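Local atomic coordinates of Sca-family protein (Rickettsia rickettsii, PDB entry 4LQ8), a protein that is a rickettsial surface cell antigen (Sca4), represented here by its N-terminal head domain, and probably takes part in cell adhesion. Residues 144-147 / 148-152; 155-158 / 159-162. All coordinates share one frame; numbering follows the deposited sequence.

Interaction 1. Residues 144-147 / 148-152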
ATOM      1  N   ILE A 144     -10.584   3.313   8.465  1.00 24.68           N
ATOM      2  CA  ILE A 144      -9.815   2.174   8.973  1.00 23.50           C
ATOM      3  C   ILE A 144      -8.351   2.267   8.552  1.00 25.44           C
ATOM      4  O   ILE A 144      -7.496   1.764   9.274  1.00 24.31           O
ATOM      5  CB  ILE A 144     -10.448   0.779   8.701  1.00 25.30           C
ATOM      6  CG1 ILE A 144     -10.534   0.415   7.204  1.00 24.38           C
ATOM      7  CG2 ILE A 144     -11.827   0.740   9.376  1.00 25.00           C
ATOM      8  CD1 ILE A 144      -9.425  -0.461   6.643  1.00 32.77           C
ATOM      9  N   GLU A 145      -8.058   2.925   7.418  1.00 23.09           N
ATOM     10  CA  GLU A 145      -6.678   3.110   6.957  1.00 22.89           C
ATOM     11  C   GLU A 145      -5.908   4.069   7.860  1.00 27.21           C
ATOM     12  O   GLU A 145      -4.800   3.730   8.277  1.00 28.08           O
ATOM     13  CB  GLU A 145      -6.628   3.582   5.495  1.00 23.10           C
ATOM     14  CG  GLU A 145      -6.831   2.445   4.510  1.00 23.80           C
ATOM     15  CD  GLU A 145      -7.460   2.851   3.190  1.00 35.69           C
ATOM     16  OE1 GLU A 145      -7.669   4.063   2.967  1.00 23.64           O
ATOM     17  OE2 GLU A 145      -7.731   1.951   2.366  1.00 24.66           O
ATOM     18  N   ILE A 146      -6.497   5.243   8.168  1.00 22.64           N
ATOM     19  CA  ILE A 146      -5.894   6.259   9.030  1.00 24.70           C
ATOM     20  C   ILE A 146      -5.660   5.679  10.440  1.00 30.44           C
ATOM     21  O   ILE A 146      -4.547   5.774  10.960  1.00 30.65           O
ATOM     22  CB  ILE A 146      -6.750   7.567   9.031  1.00 29.19           C
ATOM     23  CG1 ILE A 146      -6.651   8.294   7.653  1.00 28.93           C
ATOM     24  CG2 ILE A 146      -6.368   8.510  10.214  1.00 30.64           C
ATOM     25  CD1 ILE A 146      -7.788   9.283   7.368  1.00 33.20           C
ATOM     26  N   ALA A 147      -6.694   5.040  11.018  1.00 26.28           N
ATOM     27  CA  ALA A 147      -6.620   4.423  12.347  1.00 25.99           C
ATOM     28  C   ALA A 147      -5.665   3.225  12.337  1.00 29.83           C
ATOM     29  O   ALA A 147      -4.903   3.063  13.279  1.00 30.34           O
ATOM     30  CB  ALA A 147      -8.009   3.995  12.809  1.00 25.62           C
ATOM     31  N   GLY A 148      -5.700   2.439  11.264  1.00 25.75           N
ATOM     32  CA  GLY A 148      -4.867   1.260  11.079  1.00 25.11           C
ATOM     33  C   GLY A 148      -3.391   1.591  11.069  1.00 28.52           C
ATOM     34  O   GLY A 148      -2.627   0.982  11.828  1.00 26.23           O
ATOM     35  N   TYR A 149      -2.984   2.579  10.229  1.00 25.13           N
ATOM     36  CA  TYR A 149      -1.583   2.998  10.148  1.00 24.47           C
ATOM     37  C   TYR A 149      -1.105   3.595  11.468  1.00 28.58           C
ATOM     38  O   TYR A 149       0.003   3.284  11.894  1.00 27.79           O
ATOM     39  CB  TYR A 149      -1.317   3.921   8.937  1.00 23.49           C
ATOM     40  CG  TYR A 149      -1.359   3.180   7.614  1.00 23.00           C
ATOM     41  CD1 TYR A 149      -0.503   2.113   7.365  1.00 24.80           C
ATOM     42  CD2 TYR A 149      -2.243   3.558   6.601  1.00 20.98           C
ATOM     43  CE1 TYR A 149      -0.561   1.404   6.170  1.00 24.52           C
ATOM     44  CE2 TYR A 149      -2.292   2.866   5.384  1.00 20.22           C
ATOM     45  CZ  TYR A 149      -1.454   1.785   5.178  1.00 27.76           C
ATOM     46  OH  TYR A 149      -1.472   1.085   3.991  1.00 22.04           O
ATOM     47  N   LYS A 150      -1.958   4.404  12.132  1.00 28.41           N
ATOM     48  CA  LYS A 150      -1.653   5.022  13.430  1.00 30.70           C
ATOM     49  C   LYS A 150      -1.422   3.946  14.485  1.00 34.96           C
ATOM     50  O   LYS A 150      -0.482   4.058  15.263  1.00 37.32           O
ATOM     51  CB  LYS A 150      -2.796   5.946  13.906  1.00 34.94           C
ATOM     52  CG  LYS A 150      -2.743   7.363  13.357  1.00 53.30           C
ATOM     53  CD  LYS A 150      -3.968   8.176  13.819  1.00 63.55           C
ATOM     54  CE  LYS A 150      -4.127   9.490  13.086  1.00 67.61           C
ATOM     55  NZ  LYS A 150      -5.466  10.100  13.316  1.00 70.56           N
ATOM     56  N   ASN A 151      -2.279   2.918  14.515  1.00 28.55           N
ATOM     57  CA  ASN A 151      -2.160   1.837  15.491  1.00 28.98           C
ATOM     58  C   ASN A 151      -0.927   0.989  15.258  1.00 31.97           C
ATOM     59  O   ASN A 151      -0.263   0.635  16.220  1.00 30.48           O
ATOM     60  CB  ASN A 151      -3.447   0.995  15.569  1.00 27.52           C
ATOM     61  CG  ASN A 151      -4.605   1.758  16.196  1.00 50.17           C
ATOM     62  OD1 ASN A 151      -4.534   2.960  16.492  1.00 46.21           O
ATOM     63  ND2 ASN A 151      -5.706   1.083  16.408  1.00 42.60           N
ATOM     64  N   VAL A 152      -0.572   0.727  13.997  1.00 29.69           N
ATOM     65  CA  VAL A 152       0.652  -0.028  13.670  1.00 29.15           C
ATOM     66  C   VAL A 152       1.890   0.763  14.121  1.00 34.92           C
ATOM     67  O   VAL A 152       2.735   0.230  14.852  1.00 32.62           O
ATOM     68  CB  VAL A 152       0.715  -0.457  12.179  1.00 30.07           C
ATOM     69  CG1 VAL A 152       2.078  -1.040  11.815  1.00 29.26           C
ATOM     70  CG2 VAL A 152      -0.389  -1.461  11.869  1.00 29.94           C
TER
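I146 and K150 run side by side and point the same way from successive turns of one α-helix, the typical i to i+4 relation within helix 135-155. The touching branch of the isoleucine is CG2, which lies anti to its own backbone N and meets K150 NZ at 3.6 Å. CE of the same lysine is almost as near to that methyl. K150 can lie alongside because CG stands beside the backbone N (chi1 -85°) and the chain is extended from there on; its first methylenes pass I146 O, with CG at 3.4 Å. NZ passes the methyl before pairing with D254 in a salt bridge, while the methylenes lie along I146 O.

On another flank of the helix, Y149 folds back over the preceding turn. Its CD2 comes within 3.1 Å of E145 O, which meets the ring obliquely. That oxygen also accepts the amide of Y149 at 2.9 Å from N, in a bond of 169° at the hydrogen. E145 and Y149 share this flank, E145 CB standing 4.4 Å from Y149 CE2, and each polar end has its partner elsewhere: the buried carboxylate is held by H297, Q77 and the backbone N of K280, while the phenol OH is bonded to S277. Three partners on one carboxylate would fix its rotation and, if it is ionised, probably stabilise its charge.

G148, without a side chain, lies on the side of I144, away from I146 and K150, its N 2.8 Å from I144 O in a bond bent to 138°. One turn on, the N151 side chain lies against the carbonyl of A147: N151 N donates to A147 O at 2.9 Å, and N151 CG is 3.2 Å from the same oxygen.

Interaction 2. Residues 155-158 / 159-162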
ATOM      1  N   THR A 155       1.974   0.984  18.009  1.00 34.46           N
ATOM      2  CA  THR A 155       2.276  -0.299  18.650  1.00 34.59           C
ATOM      3  C   THR A 155       3.774  -0.677  18.521  1.00 37.81           C
ATOM      4  O   THR A 155       4.354  -1.214  19.463  1.00 38.39           O
ATOM      5  CB  THR A 155       1.343  -1.410  18.089  1.00 39.34           C
ATOM      6  OG1 THR A 155      -0.010  -1.050  18.344  1.00 36.63           O
ATOM      7  CG2 THR A 155       1.613  -2.796  18.681  1.00 35.37           C
ATOM      8  N   PHE A 156       4.374  -0.421  17.358  1.00 31.92           N
ATOM      9  CA  PHE A 156       5.739  -0.838  17.075  1.00 32.50           C
ATOM     10  C   PHE A 156       6.734   0.305  16.950  1.00 37.57           C
ATOM     11  O   PHE A 156       7.795   0.111  16.379  1.00 35.29           O
ATOM     12  CB  PHE A 156       5.761  -1.734  15.819  1.00 32.99           C
ATOM     13  CG  PHE A 156       4.851  -2.942  15.948  1.00 34.19           C
ATOM     14  CD1 PHE A 156       5.272  -4.080  16.628  1.00 37.29           C
ATOM     15  CD2 PHE A 156       3.557  -2.918  15.430  1.00 34.47           C
ATOM     16  CE1 PHE A 156       4.440  -5.193  16.732  1.00 38.31           C
ATOM     17  CE2 PHE A 156       2.720  -4.023  15.556  1.00 37.45           C
ATOM     18  CZ  PHE A 156       3.156  -5.145  16.227  1.00 37.30           C
ATOM     19  N   SER A 157       6.406   1.470  17.508  1.00 37.00           N
ATOM     20  CA  SER A 157       7.245   2.669  17.483  1.00 38.54           C
ATOM     21  C   SER A 157       8.387   2.478  18.465  1.00 44.82           C
ATOM     22  O   SER A 157       8.153   1.923  19.539  1.00 44.61           O
ATOM     23  CB  SER A 157       6.416   3.862  17.952  1.00 44.09           C
ATOM     24  OG  SER A 157       7.148   5.073  17.949  1.00 64.43           O
ATOM     25  N   ALA A 158       9.610   2.967  18.127  1.00 42.63           N
ATOM     26  CA  ALA A 158      10.741   2.933  19.062  1.00 44.13           C
ATOM     27  C   ALA A 158      10.424   3.921  20.188  1.00 50.92           C
ATOM     28  O   ALA A 158      10.749   3.644  21.338  1.00 52.09           O
ATOM     29  CB  ALA A 158      12.034   3.324  18.371  1.00 44.15           C
ATOM     30  N   ALA A 159       9.715   5.036  19.855  1.00 48.86           N
ATOM     31  CA  ALA A 159       9.279   6.066  20.814  1.00 50.62           C
ATOM     32  C   ALA A 159       8.344   5.477  21.876  1.00 55.86           C
ATOM     33  O   ALA A 159       8.445   5.852  23.043  1.00 58.35           O
ATOM     34  CB  ALA A 159       8.599   7.221  20.089  1.00 50.61           C
ATOM     35  N   SER A 160       7.486   4.510  21.477  1.00 50.91           N
ATOM     36  CA  SER A 160       6.554   3.776  22.344  1.00 50.59           C
ATOM     37  C   SER A 160       7.288   2.769  23.222  1.00 54.86           C
ATOM     38  O   SER A 160       6.697   2.209  24.155  1.00 55.93           O
ATOM     39  CB  SER A 160       5.503   3.046  21.512  1.00 53.27           C
ATOM     40  OG  SER A 160       4.641   3.972  20.872  1.00 63.12           O
ATOM     41  N   GLY A 161       8.561   2.538  22.925  1.00 49.84           N
ATOM     42  CA  GLY A 161       9.365   1.610  23.710  1.00 49.93           C
ATOM     43  C   GLY A 161       9.565   0.255  23.067  1.00 50.91           C
ATOM     44  O   GLY A 161      10.091  -0.646  23.710  1.00 51.54           O
ATOM     45  N   TYR A 162       9.167   0.080  21.800  1.00 44.51           N
ATOM     46  CA  TYR A 162       9.387  -1.205  21.131  1.00 43.21           C
ATOM     47  C   TYR A 162      10.863  -1.277  20.674  1.00 47.92           C
ATOM     48  O   TYR A 162      11.314  -0.398  19.914  1.00 46.16           O
ATOM     49  CB  TYR A 162       8.392  -1.416  19.978  1.00 41.24           C
ATOM     50  CG  TYR A 162       8.456  -2.790  19.340  1.00 41.41           C
ATOM     51  CD1 TYR A 162       7.908  -3.904  19.977  1.00 43.77           C
ATOM     52  CD2 TYR A 162       8.979  -2.963  18.060  1.00 39.66           C
ATOM     53  CE1 TYR A 162       7.917  -5.163  19.370  1.00 42.78           C
ATOM     54  CE2 TYR A 162       9.002  -4.217  17.452  1.00 39.62           C
ATOM     55  CZ  TYR A 162       8.469  -5.314  18.108  1.00 45.99           C
ATOM     56  OH  TYR A 162       8.469  -6.545  17.495  1.00 46.08           O
TER
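T155 O lies 4.1 Å from Y162 CB, where the chain leaving helix 135-155 doubles back beside itself. The T155 methyl, CG2, sits over the rim of one face of the F156 ring. F156 is the first residue to leave helical backbone angles, and its ring forms a T-shaped stack with Y162: the planes stand at 88° with centroids 5.2 Å apart. The phenylalanine presents the edge, CD1 sitting 3.7 Å from Y162 CZ over one tyrosine face, offset toward the rim. Y162 meets that edge because its CG is anti to the backbone N (chi1 -173°), which lays the ring back alongside F156. P64 of helix 64-90 touches both side chains.

At S157 the carbonyl gathers the loop: its O accepts Y162 N at 3.1 Å and, weakly, S160 N. S157 CB lies 3.4 Å from S160 OG, a hydroxyl hydrogen-bonded to N154 O. That 6→1 bond from Y162 N and the 5→2 bond from G161 N to A158 O, 2.9 Å long, make a Schellman motif round a type I beta turn from A158 to G161; G161 takes a positive phi of 102°, a region glycine enters readily. In the 5→2 bond the donor stands well above the carbonyl plane. Past the turn the chain returns to A158, whose CA makes a nearly straight C-H...O contact of 3.5 Å with Y162 O.

In the fold
Interactions 1 and 2 follow in series along the chain, their centres about 15 Å apart and on the same side of the chain's centre. Residues 144-152 are the more interior, centred about 12 Å from the chain centre, while 155-162 sit at the surface, about 21 Å out. A hydrogen bond from T155 OG1 to N151 O ties the two across the last turn of helix 135-155. Both also lean on helix 64-90: I144, Y149 and V152 touch it between T72 and Q77, F156 and Y162 nearer its start, between P64 and A68. Backbone bonds of F156 and A158 with F166 then carry the loop toward strand 167-168.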